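Local coordinates for hypothetical protein (Archaeoglobus fulgidus, PDB 2H6L) that is of unknown function but binds zinc through a plant and prokaryote conserved (PPC) domain and assembles from three copies of the chain, at residues I43-S48 with E109-E114; I90-G95 with G103-A108; F6-G11 with L118-E123; N78-D83 with P125-D130. All coordinates share one frame; numbering follows the deposited sequence.

Contact 1 (I43-S48 with E109-E114); sequences IGAVRS and EVFACE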
loop_
_atom_site.group_PDB
_atom_site.type_symbol
_atom_site.label_atom_id
_atom_site.label_comp_id
_atom_site.label_asym_id
_atom_site.label_seq_id
_atom_site.Cartn_x
_atom_site.Cartn_y
_atom_site.Cartn_z
ATOM N N ILE A 43 6.566 3.064 5.539
ATOM C CA ILE A 43 6.404 4.502 5.384
ATOM C C ILE A 43 7.545 5.137 6.163
ATOM O O ILE A 43 8.219 4.463 6.934
ATOM C CB ILE A 43 5.060 5.039 5.943
ATOM C CG1 ILE A 43 4.935 4.732 7.436
ATOM C CG2 ILE A 43 3.892 4.451 5.164
ATOM C CD1 ILE A 43 3.749 5.456 8.100
ATOM N N GLY A 44 7.761 6.430 5.964
ATOM C CA GLY A 44 8.839 7.094 6.670
ATOM C C GLY A 44 9.552 8.049 5.744
ATOM O O GLY A 44 8.916 8.700 4.924
ATOM N N ALA A 45 10.871 8.141 5.871
ATOM C CA ALA A 45 11.643 9.036 5.021
ATOM C C ALA A 45 13.040 8.476 4.797
ATOM O O ALA A 45 13.550 7.718 5.617
ATOM C CB ALA A 45 11.728 10.422 5.659
ATOM N N VAL A 46 13.648 8.874 3.686
ATOM C CA VAL A 46 14.987 8.426 3.321
ATOM C C VAL A 46 15.878 9.624 3.022
ATOM O O VAL A 46 15.389 10.699 2.676
ATOM C CB VAL A 46 14.952 7.520 2.063
ATOM C CG1 VAL A 46 14.069 6.304 2.314
ATOM C CG2 VAL A 46 14.440 8.305 0.876
ATOM N N ARG A 47 17.186 9.428 3.145
ATOM C CA ARG A 47 18.161 10.485 2.880
ATOM C C ARG A 47 18.569 10.499 1.408
ATOM O O ARG A 47 19.077 11.498 0.899
ATOM C CB ARG A 47 19.394 10.280 3.763
ATOM C CG ARG A 47 19.061 10.095 5.249
ATOM C CD ARG A 47 20.340 10.109 6.081
ATOM N NE ARG A 47 21.007 11.409 6.022
ATOM C CZ ARG A 47 22.313 11.588 6.190
ATOM N NH1 ARG A 47 23.103 10.546 6.427
ATOM N NH2 ARG A 47 22.831 12.810 6.121
ATOM N N SER A 48 18.352 9.379 0.728
ATOM C CA SER A 48 18.681 9.273 -0.690
ATOM C C SER A 48 18.163 7.942 -1.197
ATOM O O SER A 48 17.698 7.116 -0.418
ATOM C CB SER A 48 20.192 9.334 -0.902
ATOM O OG SER A 48 20.818 8.202 -0.319
ATOM N N GLU A 109 18.858 4.982 1.540
ATOM C CA GLU A 109 19.498 5.204 2.822
ATOM C C GLU A 109 18.362 5.627 3.734
ATOM O O GLU A 109 17.629 6.559 3.422
ATOM C CB GLU A 109 20.524 6.321 2.720
ATOM C CG GLU A 109 21.398 6.459 3.946
ATOM C CD GLU A 109 22.437 7.547 3.782
ATOM O OE1 GLU A 109 23.078 7.592 2.709
ATOM O OE2 GLU A 109 22.617 8.351 4.724
ATOM N N VAL A 110 18.214 4.935 4.853
ATOM C CA VAL A 110 17.147 5.243 5.792
ATOM C C VAL A 110 17.362 6.464 6.694
ATOM O O VAL A 110 18.466 6.690 7.208
ATOM C CB VAL A 110 16.883 4.046 6.715
ATOM C CG1 VAL A 110 15.896 4.441 7.807
ATOM C CG2 VAL A 110 16.357 2.878 5.914
ATOM N N PHE A 111 16.294 7.242 6.877
ATOM C CA PHE A 111 16.318 8.382 7.781
ATOM C C PHE A 111 15.519 7.864 8.973
ATOM O O PHE A 111 16.012 7.814 10.106
ATOM C CB PHE A 111 15.617 9.606 7.194
ATOM C CG PHE A 111 15.586 10.783 8.138
ATOM C CD1 PHE A 111 16.750 11.496 8.421
ATOM C CD2 PHE A 111 14.417 11.129 8.799
ATOM C CE1 PHE A 111 16.750 12.532 9.348
ATOM C CE2 PHE A 111 14.401 12.167 9.736
ATOM C CZ PHE A 111 15.573 12.870 10.012
ATOM N N ALA A 112 14.278 7.472 8.692
ATOM C CA ALA A 112 13.370 6.892 9.679
ATOM C C ALA A 112 12.413 6.020 8.875
ATOM O O ALA A 112 11.726 6.509 7.973
ATOM C CB ALA A 112 12.599 7.979 10.427
ATOM N N CYS A 113 12.377 4.729 9.191
ATOM C CA CYS A 113 11.517 3.811 8.459
ATOM C C CYS A 113 10.829 2.786 9.348
ATOM O O CYS A 113 11.465 2.121 10.153
ATOM C CB CYS A 113 12.335 3.092 7.383
ATOM S SG CYS A 113 11.359 2.077 6.250
ATOM N N GLU A 114 9.515 2.679 9.192
ATOM C CA GLU A 114 8.709 1.741 9.952
ATOM C C GLU A 114 8.161 0.770 8.916
ATOM O O GLU A 114 7.415 1.150 8.015
ATOM C CB GLU A 114 7.593 2.498 10.689
ATOM C CG GLU A 114 8.153 3.654 11.534
ATOM C CD GLU A 114 7.099 4.480 12.283
ATOM O OE1 GLU A 114 5.934 4.550 11.843
ATOM O OE2 GLU A 114 7.458 5.087 13.315
#
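R47 starts with CG anti to its carbonyl carbon (chi1 -51°) and bends at chi3, whereas E109 is extended with CG anti to its backbone N (chi1 -170°); these courses bring guanidinium and carboxylate together beside a classic beta bulge. The bulge interrupts the antiparallel pairing of 43-48 with 109-114: F111 and A112 both face A45, and the register slips by one residue between A45 and V46. Two N-H groups grip one oxygen there, F111 N at 3.1 Å and A112 N at 3.2 Å from A45 O, each standing above the carbonyl plane. In return A45 N reaches A112 O at 2.8 Å, nearly along the C=O axis. I43 and E114 exchange both backbone bonds, and next to this pair G44, opposite C113, passes so close that a CB would clash with A112 O. The other edge of 43-48 continues the sheet, with G44 bonded to I72 and V46 to L70. F111, with CG anti to its backbone N, carries its ring away from 43-48; A45 CB lies 4.2 Å from F111 CD2, and R47 CG meets the ring at its edge. The E114 carboxylate serves the assembly, with OE1 accepting from H89 ND1 of the second subunit. At the far end R47 NH1 and E109 OE2 form a salt bridge of 2.8 Å whose hydrogen bond is bent and weak, the guanidinium and carboxylate planes being 78° apart.

Contact 2 (I90-G95 with G103-A108); sequences IHVLLG and GHLFSA. With ZN (zinc ion), chain D.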
loop_
_atom_site.group_PDB
_atom_site.type_symbol
_atom_site.label_atom_id
_atom_site.label_comp_id
_atom_site.label_asym_id
_atom_site.label_seq_id
_atom_site.Cartn_x
_atom_site.Cartn_y
_atom_site.Cartn_z
ATOM N N ILE A 90 10.535 -4.604 -4.284
ATOM C CA ILE A 90 9.804 -3.460 -3.757
ATOM C C ILE A 90 9.643 -2.296 -4.715
ATOM O O ILE A 90 10.572 -1.931 -5.431
ATOM C CB ILE A 90 10.508 -2.914 -2.494
ATOM C CG1 ILE A 90 10.692 -4.037 -1.478
ATOM C CG2 ILE A 90 9.704 -1.750 -1.904
ATOM C CD1 ILE A 90 11.680 -3.704 -0.378
ATOM N N HIS A 91 8.454 -1.706 -4.710
ATOM C CA HIS A 91 8.183 -0.543 -5.535
ATOM C C HIS A 91 7.878 0.599 -4.579
ATOM O O HIS A 91 7.284 0.386 -3.519
ATOM C CB HIS A 91 7.001 -0.799 -6.476
ATOM C CG HIS A 91 7.377 -1.547 -7.720
ATOM N ND1 HIS A 91 6.634 -1.490 -8.879
ATOM C CD2 HIS A 91 8.433 -2.351 -7.991
ATOM C CE1 HIS A 91 7.216 -2.223 -9.812
ATOM N NE2 HIS A 91 8.310 -2.756 -9.298
ATOM N N VAL A 92 8.296 1.807 -4.933
ATOM C CA VAL A 92 8.058 2.944 -4.059
ATOM C C VAL A 92 7.678 4.219 -4.765
ATOM O O VAL A 92 7.805 4.360 -5.983
ATOM C CB VAL A 92 9.310 3.303 -3.217
ATOM C CG1 VAL A 92 9.663 2.168 -2.279
ATOM C CG2 VAL A 92 10.481 3.638 -4.151
ATOM N N LEU A 93 7.205 5.147 -3.946
ATOM C CA LEU A 93 6.844 6.490 -4.357
ATOM C C LEU A 93 7.532 7.340 -3.293
ATOM O O LEU A 93 7.268 7.201 -2.095
ATOM C CB LEU A 93 5.329 6.676 -4.325
ATOM C CG LEU A 93 4.661 6.249 -5.631
ATOM C CD1 LEU A 93 3.426 5.412 -5.354
ATOM C CD2 LEU A 93 4.322 7.494 -6.429
ATOM N N LEU A 94 8.457 8.173 -3.744
ATOM C CA LEU A 94 9.230 9.045 -2.867
ATOM C C LEU A 94 9.039 10.477 -3.319
ATOM O O LEU A 94 8.810 10.736 -4.498
ATOM C CB LEU A 94 10.723 8.705 -2.958
ATOM C CG LEU A 94 11.344 7.487 -2.269
ATOM C CD1 LEU A 94 10.328 6.397 -2.051
ATOM C CD2 LEU A 94 12.511 6.999 -3.122
ATOM N N GLY A 95 9.148 11.411 -2.385
ATOM C CA GLY A 95 8.999 12.800 -2.759
ATOM C C GLY A 95 8.463 13.672 -1.652
ATOM O O GLY A 95 8.403 13.267 -0.493
ATOM N N GLY A 103 9.021 4.095 -8.708
ATOM C CA GLY A 103 9.597 3.014 -9.482
ATOM C C GLY A 103 10.033 1.805 -8.691
ATOM O O GLY A 103 9.667 1.626 -7.526
ATOM N N HIS A 104 10.814 0.961 -9.357
ATOM C CA HIS A 104 11.371 -0.240 -8.765
ATOM C C HIS A 104 12.456 0.283 -7.816
ATOM O O HIS A 104 13.254 1.141 -8.194
ATOM C CB HIS A 104 11.994 -1.104 -9.870
ATOM C CG HIS A 104 12.557 -2.403 -9.389
ATOM N ND1 HIS A 104 11.858 -3.588 -9.453
ATOM C CD2 HIS A 104 13.751 -2.699 -8.819
ATOM C CE1 HIS A 104 12.594 -4.559 -8.939
ATOM N NE2 HIS A 104 13.746 -4.044 -8.547
ATOM N N LEU A 105 12.479 -0.218 -6.587
ATOM C CA LEU A 105 13.463 0.232 -5.610
ATOM C C LEU A 105 14.726 -0.620 -5.628
ATOM O O LEU A 105 14.656 -1.843 -5.541
ATOM C CB LEU A 105 12.853 0.204 -4.207
ATOM C CG LEU A 105 13.779 0.582 -3.054
ATOM C CD1 LEU A 105 14.168 2.051 -3.179
ATOM C CD2 LEU A 105 13.067 0.323 -1.728
ATOM N N PHE A 106 15.880 0.033 -5.732
ATOM C CA PHE A 106 17.157 -0.676 -5.741
ATOM C C PHE A 106 17.860 -0.483 -4.411
ATOM O O PHE A 106 18.365 -1.440 -3.821
ATOM C CB PHE A 106 18.045 -0.169 -6.879
ATOM C CG PHE A 106 17.585 -0.607 -8.241
ATOM C CD1 PHE A 106 17.747 -1.925 -8.651
ATOM C CD2 PHE A 106 16.976 0.291 -9.106
ATOM C CE1 PHE A 106 17.311 -2.342 -9.904
ATOM C CE2 PHE A 106 16.534 -0.119 -10.362
ATOM C CZ PHE A 106 16.701 -1.434 -10.761
ATOM N N SER A 107 17.893 0.762 -3.943
ATOM C CA SER A 107 18.511 1.078 -2.657
ATOM C C SER A 107 17.969 2.388 -2.103
ATOM O O SER A 107 17.483 3.245 -2.846
ATOM C CB SER A 107 20.028 1.201 -2.793
ATOM O OG SER A 107 20.376 2.377 -3.510
ATOM N N ALA A 108 18.066 2.531 -0.787
ATOM C CA ALA A 108 17.621 3.731 -0.106
ATOM C C ALA A 108 18.296 3.817 1.250
ATOM O O ALA A 108 18.331 2.848 2.007
ATOM C CB ALA A 108 16.109 3.721 0.067
HETATM ZN ZN ZN D . 9.853 -4.181 -9.949
HETATM O O HOH W 1 12.841 -4.238 -5.736
#
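Zinc is held by H91 NE2 at 2.2 Å and by H104 ND1 at 2.1 Å, so the two histidines use different ring nitrogens on one metal; H89 adds its NE2 to the same site. Their first torsions differ too: H91 CG is anti to its carbonyl carbon, H104 CG anti to its backbone N. The rings meet rim to rim with centroids 5.5 Å apart and planes at 71°, neither lying over the other. H91 ND1 gives a hydrogen bond to I72 O of the third subunit, which helps fix the ring's rotation and is consistent with NE2 being left to the metal. Behind the site, H91 and H104 are a non-hydrogen-bonded antiparallel pair with side chains on the same face, and backbone bonds flank them. On one flank L105 N donates to I90 O at 2.8 Å; on the other V92 N reaches G103 O at 2.9 Å and G103 N returns a bond to V92 O. Beyond L105 a water takes over, accepting from I90 N at 2.7 Å and donating to L105 O. Away from the metal, L105 CD2 packs on I90 CG2 and, at 3.9 Å, on V92 CG1. The segments cross at 104°, so close pairing is confined to this part of the beta hairpin formed by strands 85-96 and 99-110. L75 of strand 70-82 touches I90 and V92, and V23 of helix 22-33 packs against L105.

Contact 3 (F6-G11 with L118-E123); sequences FEVGKG and LPLSGE
The F6 ring is caught between side chain and backbone: L120 CB lies over one face, 4.0 Å from the ring centroid and 28° off its normal, a CH-pi contact. At the ring's edge comes G122 N, 3.6 Å from F6 CD2, and a CB on G122 would clash with that carbon. Next to the ring, E7 and S121 form a single antiparallel hydrogen-bonded bridge, E7 N to S121 O and S121 N to E7 O both measuring 3.0 Å. V8 and L120 lie side by side and point the same way, with V8 CG1 3.9 Å from L120 CD2. Further on, the backbones separate and a water spans them, accepting from G9 N at 2.7 Å and donating to K10 O and P119 O. An alanine in place of F6 would remove the ring and probably loosen the packing on L120 and G122. Antiparallel ladders probably help to position 6-11, F6 and E7 pairing with the third subunit, K10 and G11 with the second. The chemistry thus implies a join between distant parts of the chain made by few direct bonds, with a water linking the backbones where they part and apolar side chains closing the interface.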
loop_
_atom_site.group_PDB
_atom_site.type_symbol
_atom_site.label_atom_id
_atom_site.label_comp_id
_atom_site.label_asym_id
_atom_site.label_seq_id
_atom_site.Cartn_x
_atom_site.Cartn_y
_atom_site.Cartn_z
ATOM N N PHE A 6 -0.990 -19.582 0.985
ATOM C CA PHE A 6 -0.323 -19.506 2.280
ATOM C C PHE A 6 -1.307 -19.296 3.433
ATOM O O PHE A 6 -2.504 -19.085 3.223
ATOM C CB PHE A 6 0.667 -18.340 2.316
ATOM C CG PHE A 6 1.617 -18.287 1.149
ATOM C CD1 PHE A 6 1.261 -17.632 -0.026
ATOM C CD2 PHE A 6 2.890 -18.845 1.248
ATOM C CE1 PHE A 6 2.159 -17.526 -1.085
ATOM C CE2 PHE A 6 3.802 -18.749 0.194
ATOM C CZ PHE A 6 3.440 -18.087 -0.974
ATOM N N GLU A 7 -0.775 -19.357 4.651
ATOM C CA GLU A 7 -1.531 -19.125 5.875
ATOM C C GLU A 7 -0.796 -17.983 6.556
ATOM O O GLU A 7 0.429 -17.895 6.471
ATOM C CB GLU A 7 -1.479 -20.336 6.806
ATOM C CG GLU A 7 -2.650 -21.289 6.733
ATOM C CD GLU A 7 -2.478 -22.473 7.682
ATOM O OE1 GLU A 7 -1.606 -23.334 7.425
ATOM O OE2 GLU A 7 -3.207 -22.537 8.694
ATOM N N VAL A 8 -1.533 -17.105 7.223
ATOM C CA VAL A 8 -0.907 -16.000 7.929
ATOM C C VAL A 8 -0.977 -16.322 9.420
ATOM O O VAL A 8 -1.876 -17.035 9.862
ATOM C CB VAL A 8 -1.633 -14.669 7.646
ATOM C CG1 VAL A 8 -1.569 -14.353 6.156
ATOM C CG2 VAL A 8 -3.077 -14.749 8.115
ATOM N N GLY A 9 -0.025 -15.804 10.187
ATOM C CA GLY A 9 -0.005 -16.061 11.615
ATOM C C GLY A 9 0.701 -14.959 12.384
ATOM O O GLY A 9 0.108 -14.325 13.260
ATOM N N LYS A 10 1.969 -14.728 12.057
ATOM C CA LYS A 10 2.752 -13.690 12.721
ATOM C C LYS A 10 2.693 -12.359 11.988
ATOM O O LYS A 10 2.220 -12.267 10.855
ATOM C CB LYS A 10 4.225 -14.097 12.842
ATOM C CG LYS A 10 4.558 -15.055 13.980
ATOM C CD LYS A 10 4.064 -16.456 13.706
ATOM C CE LYS A 10 4.646 -17.443 14.710
ATOM N NZ LYS A 10 6.134 -17.472 14.654
ATOM N N GLY A 11 3.185 -11.328 12.662
ATOM C CA GLY A 11 3.226 -9.998 12.098
ATOM C C GLY A 11 4.408 -9.280 12.719
ATOM O O GLY A 11 4.714 -9.483 13.889
ATOM N N LEU A 118 4.555 -9.107 6.819
ATOM C CA LEU A 118 3.542 -10.137 7.017
ATOM C C LEU A 118 4.064 -11.427 6.408
ATOM O O LEU A 118 3.927 -11.654 5.200
ATOM C CB LEU A 118 2.230 -9.733 6.334
ATOM C CG LEU A 118 1.013 -10.639 6.544
ATOM C CD1 LEU A 118 0.551 -10.567 7.992
ATOM C CD2 LEU A 118 -0.107 -10.195 5.630
ATOM N N PRO A 119 4.699 -12.281 7.230
ATOM C CA PRO A 119 5.228 -13.546 6.711
ATOM C C PRO A 119 4.104 -14.441 6.194
ATOM O O PRO A 119 2.993 -14.439 6.731
ATOM C CB PRO A 119 5.954 -14.141 7.920
ATOM C CG PRO A 119 5.188 -13.581 9.087
ATOM C CD PRO A 119 4.970 -12.149 8.673
ATOM N N LEU A 120 4.398 -15.188 5.137
ATOM C CA LEU A 120 3.422 -16.085 4.543
ATOM C C LEU A 120 3.962 -17.503 4.643
ATOM O O LEU A 120 5.020 -17.823 4.083
ATOM C CB LEU A 120 3.180 -15.692 3.082
ATOM C CG LEU A 120 2.589 -14.287 2.919
ATOM C CD1 LEU A 120 2.685 -13.828 1.470
ATOM C CD2 LEU A 120 1.150 -14.296 3.389
ATOM N N SER A 121 3.239 -18.340 5.382
ATOM C CA SER A 121 3.616 -19.735 5.593
ATOM C C SER A 121 3.057 -20.646 4.492
ATOM O O SER A 121 1.847 -20.825 4.366
ATOM C CB SER A 121 3.116 -20.190 6.970
ATOM O OG SER A 121 3.249 -21.589 7.149
ATOM N N GLY A 122 3.953 -21.220 3.697
ATOM C CA GLY A 122 3.550 -22.103 2.615
ATOM C C GLY A 122 4.729 -22.228 1.674
ATOM O O GLY A 122 5.829 -21.796 2.009
ATOM N N GLU A 123 4.524 -22.815 0.502
ATOM C CA GLU A 123 5.626 -22.953 -0.447
ATOM C C GLU A 123 5.996 -21.589 -1.016
ATOM O O GLU A 123 5.189 -20.942 -1.666
ATOM C CB GLU A 123 5.237 -23.900 -1.580
ATOM C CG GLU A 123 4.929 -25.307 -1.113
ATOM C CD GLU A 123 6.066 -25.903 -0.303
ATOM O OE1 GLU A 123 7.235 -25.686 -0.682
ATOM O OE2 GLU A 123 5.796 -26.597 0.702
HETATM O O HOH W 2 1.413 -13.864 8.917
#

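Contact 4 (N78-D83 with P125-D130); sequences NVSMKD and PERAFD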
loop_
_atom_site.group_PDB
_atom_site.type_symbol
_atom_site.label_atom_id
_atom_site.label_comp_id
_atom_site.label_asym_id
_atom_site.label_seq_id
_atom_site.Cartn_x
_atom_site.Cartn_y
_atom_site.Cartn_z
ATOM N N ASN A 78 6.975 -7.626 -1.925
ATOM C CA ASN A 78 6.892 -8.980 -1.431
ATOM C C ASN A 78 8.261 -9.628 -1.283
ATOM O O ASN A 78 9.272 -9.127 -1.785
ATOM C CB ASN A 78 6.038 -9.809 -2.388
ATOM C CG ASN A 78 6.592 -9.815 -3.791
ATOM O OD1 ASN A 78 7.706 -10.293 -4.027
ATOM N ND2 ASN A 78 5.828 -9.274 -4.735
ATOM N N VAL A 79 8.267 -10.750 -0.578
ATOM C CA VAL A 79 9.471 -11.534 -0.346
ATOM C C VAL A 79 9.252 -12.886 -0.999
ATOM O O VAL A 79 8.160 -13.453 -0.921
ATOM C CB VAL A 79 9.714 -11.777 1.155
ATOM C CG1 VAL A 79 10.874 -12.743 1.337
ATOM C CG2 VAL A 79 9.983 -10.461 1.861
ATOM N N SER A 80 10.289 -13.394 -1.653
ATOM C CA SER A 80 10.224 -14.693 -2.307
ATOM C C SER A 80 11.644 -15.236 -2.401
ATOM O O SER A 80 12.583 -14.592 -1.929
ATOM C CB SER A 80 9.586 -14.572 -3.696
ATOM O OG SER A 80 10.145 -13.503 -4.430
HETATM N N MSE A 81 11.802 -16.414 -2.997
HETATM C CA MSE A 81 13.123 -17.019 -3.110
HETATM C C MSE A 81 13.813 -16.813 -4.451
HETATM O O MSE A 81 13.254 -17.101 -5.507
HETATM C CB MSE A 81 13.044 -18.518 -2.801
HETATM C CG MSE A 81 12.750 -18.846 -1.338
HETATM SE SE MSE A 81 14.199 -18.384 -0.110
HETATM C CE MSE A 81 15.231 -20.015 -0.276
ATOM N N LYS A 82 15.036 -16.301 -4.382
ATOM C CA LYS A 82 15.869 -16.070 -5.557
ATOM C C LYS A 82 17.291 -16.452 -5.150
ATOM O O LYS A 82 17.811 -15.962 -4.144
ATOM C CB LYS A 82 15.825 -14.600 -5.985
ATOM C CG LYS A 82 16.627 -14.311 -7.250
ATOM C CD LYS A 82 16.475 -12.865 -7.717
ATOM C CE LYS A 82 17.257 -12.602 -9.002
ATOM N NZ LYS A 82 17.130 -11.192 -9.471
ATOM N N ASP A 83 17.916 -17.332 -5.921
ATOM C CA ASP A 83 19.270 -17.771 -5.601
ATOM C C ASP A 83 19.292 -18.360 -4.186
ATOM O O ASP A 83 20.200 -18.089 -3.396
ATOM C CB ASP A 83 20.255 -16.599 -5.699
ATOM C CG ASP A 83 20.286 -15.971 -7.087
ATOM O OD1 ASP A 83 20.391 -16.722 -8.082
ATOM O OD2 ASP A 83 20.213 -14.727 -7.186
ATOM N N PRO A 125 7.450 -18.821 -3.447
ATOM C CA PRO A 125 7.668 -18.778 -4.894
ATOM C C PRO A 125 9.141 -18.495 -5.186
ATOM O O PRO A 125 9.797 -17.736 -4.462
ATOM C CB PRO A 125 6.741 -17.658 -5.356
ATOM C CG PRO A 125 6.657 -16.763 -4.166
ATOM C CD PRO A 125 6.567 -17.726 -3.009
ATOM N N GLU A 126 9.655 -19.137 -6.231
ATOM C CA GLU A 126 11.042 -18.970 -6.627
ATOM C C GLU A 126 11.096 -18.168 -7.918
ATOM O O GLU A 126 10.272 -18.360 -8.814
ATOM C CB GLU A 126 11.698 -20.332 -6.848
ATOM C CG GLU A 126 11.632 -21.271 -5.658
ATOM C CD GLU A 126 12.418 -22.545 -5.893
ATOM O OE1 GLU A 126 13.648 -22.441 -6.095
ATOM O OE2 GLU A 126 11.815 -23.640 -5.883
ATOM N N ARG A 127 12.067 -17.271 -8.011
ATOM C CA ARG A 127 12.218 -16.445 -9.196
ATOM C C ARG A 127 13.170 -17.075 -10.208
ATOM O O ARG A 127 14.316 -17.396 -9.890
ATOM C CB ARG A 127 12.709 -15.046 -8.804
ATOM C CG ARG A 127 11.649 -14.202 -8.100
ATOM C CD ARG A 127 12.152 -12.812 -7.730
ATOM N NE ARG A 127 11.138 -12.063 -6.989
ATOM C CZ ARG A 127 10.034 -11.560 -7.532
ATOM N NH1 ARG A 127 9.800 -11.715 -8.829
ATOM N NH2 ARG A 127 9.156 -10.913 -6.775
ATOM N N ALA A 128 12.676 -17.268 -11.426
ATOM C CA ALA A 128 13.476 -17.843 -12.505
ATOM C C ALA A 128 13.326 -16.944 -13.727
ATOM O O ALA A 128 12.293 -16.290 -13.903
ATOM C CB ALA A 128 12.999 -19.262 -12.826
ATOM N N PHE A 129 14.356 -16.901 -14.564
ATOM C CA PHE A 129 14.308 -16.066 -15.751
ATOM C C PHE A 129 13.089 -16.391 -16.615
ATOM O O PHE A 129 12.782 -17.557 -16.876
ATOM C CB PHE A 129 15.566 -16.249 -16.595
ATOM C CG PHE A 129 15.639 -15.316 -17.775
ATOM C CD1 PHE A 129 15.985 -13.982 -17.604
ATOM C CD2 PHE A 129 15.349 -15.769 -19.055
ATOM C CE1 PHE A 129 16.046 -13.112 -18.693
ATOM C CE2 PHE A 129 15.407 -14.906 -20.149
ATOM C CZ PHE A 129 15.755 -13.578 -19.966
ATOM N N ASP A 130 12.398 -15.346 -17.050
ATOM C CA ASP A 130 11.237 -15.502 -17.905
ATOM C C ASP A 130 11.571 -14.846 -19.242
ATOM O O ASP A 130 11.883 -13.660 -19.300
ATOM C CB ASP A 130 10.024 -14.824 -17.281
ATOM C CG ASP A 130 8.827 -14.847 -18.192
ATOM O OD1 ASP A 130 8.257 -15.939 -18.404
ATOM O OD2 ASP A 130 8.466 -13.770 -18.709
HETATM O O HOH W 3 10.397 -10.997 -3.854
HETATM O O HOH W 4 16.823 -18.366 -8.157
#
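R127 extends from CG to NE and brings its guanidinium nearly coplanar with the N78 amide, the two planes being 21° apart. Its backbone meanwhile makes a single beta bridge centred on M81 and E126, which ties the end of strand 70-82 to the short strand 127-129. N78 OD1 sits in plane at the guanidinium's edge, 3.2 Å from R127 NH2, in a weak hydrogen bond. S80 OG comes up obliquely, and a water hydrogen-bonded to it at 2.6 Å also accepts from R127 NH2. The stronger partners lie beyond: R127 NH1 forms a salt bridge with E114 OE2 of the third subunit, N78 ND2 bonds to OE1 of that same glutamate, and S80 OG is hydrogen-bonded to W138 NE1. Since R127 and N78 also pack on the zinc ligand H89, they are probably second-shell residues of the zinc site. A leucine in place of R127 would remove the guanidinium and its salt bridge and probably leave N78 and H89 less firmly placed. In the bridge M81, a selenomethionine, uses both backbone polar atoms: its N lies 2.8 Å from P125 O, and its O accepts from R127 N at 2.8 Å, each nearly along a C=O axis. The P125 ring packs beside the serine, P125 CG being 3.7 Å from S80 CB. Last, a second water accepts from D83 N at 2.7 Å and donates to R127 O.

Overall arrangement
Contacts 1 and 2 are buried and share strand 99-110; they touch where A108 CB packs on V46 CG1. Contacts 3 and 4 are only partly buried, meeting at F6 CZ and P125 CD. Backbone pairing thins in the same order: contact 1 has an almost continuous ladder broken by a bulge, contact 2 a short ladder with metal ligands on one face, contacts 3 and 4 a single bridge each, extended by water. Strand 113-119 begins in contact 1 and ends in contact 3, their centres about 26 Å apart. Although contacts 1 and 4 do not touch within a chain, E114 and R127 pair between subunits, beside the zinc ligand H89.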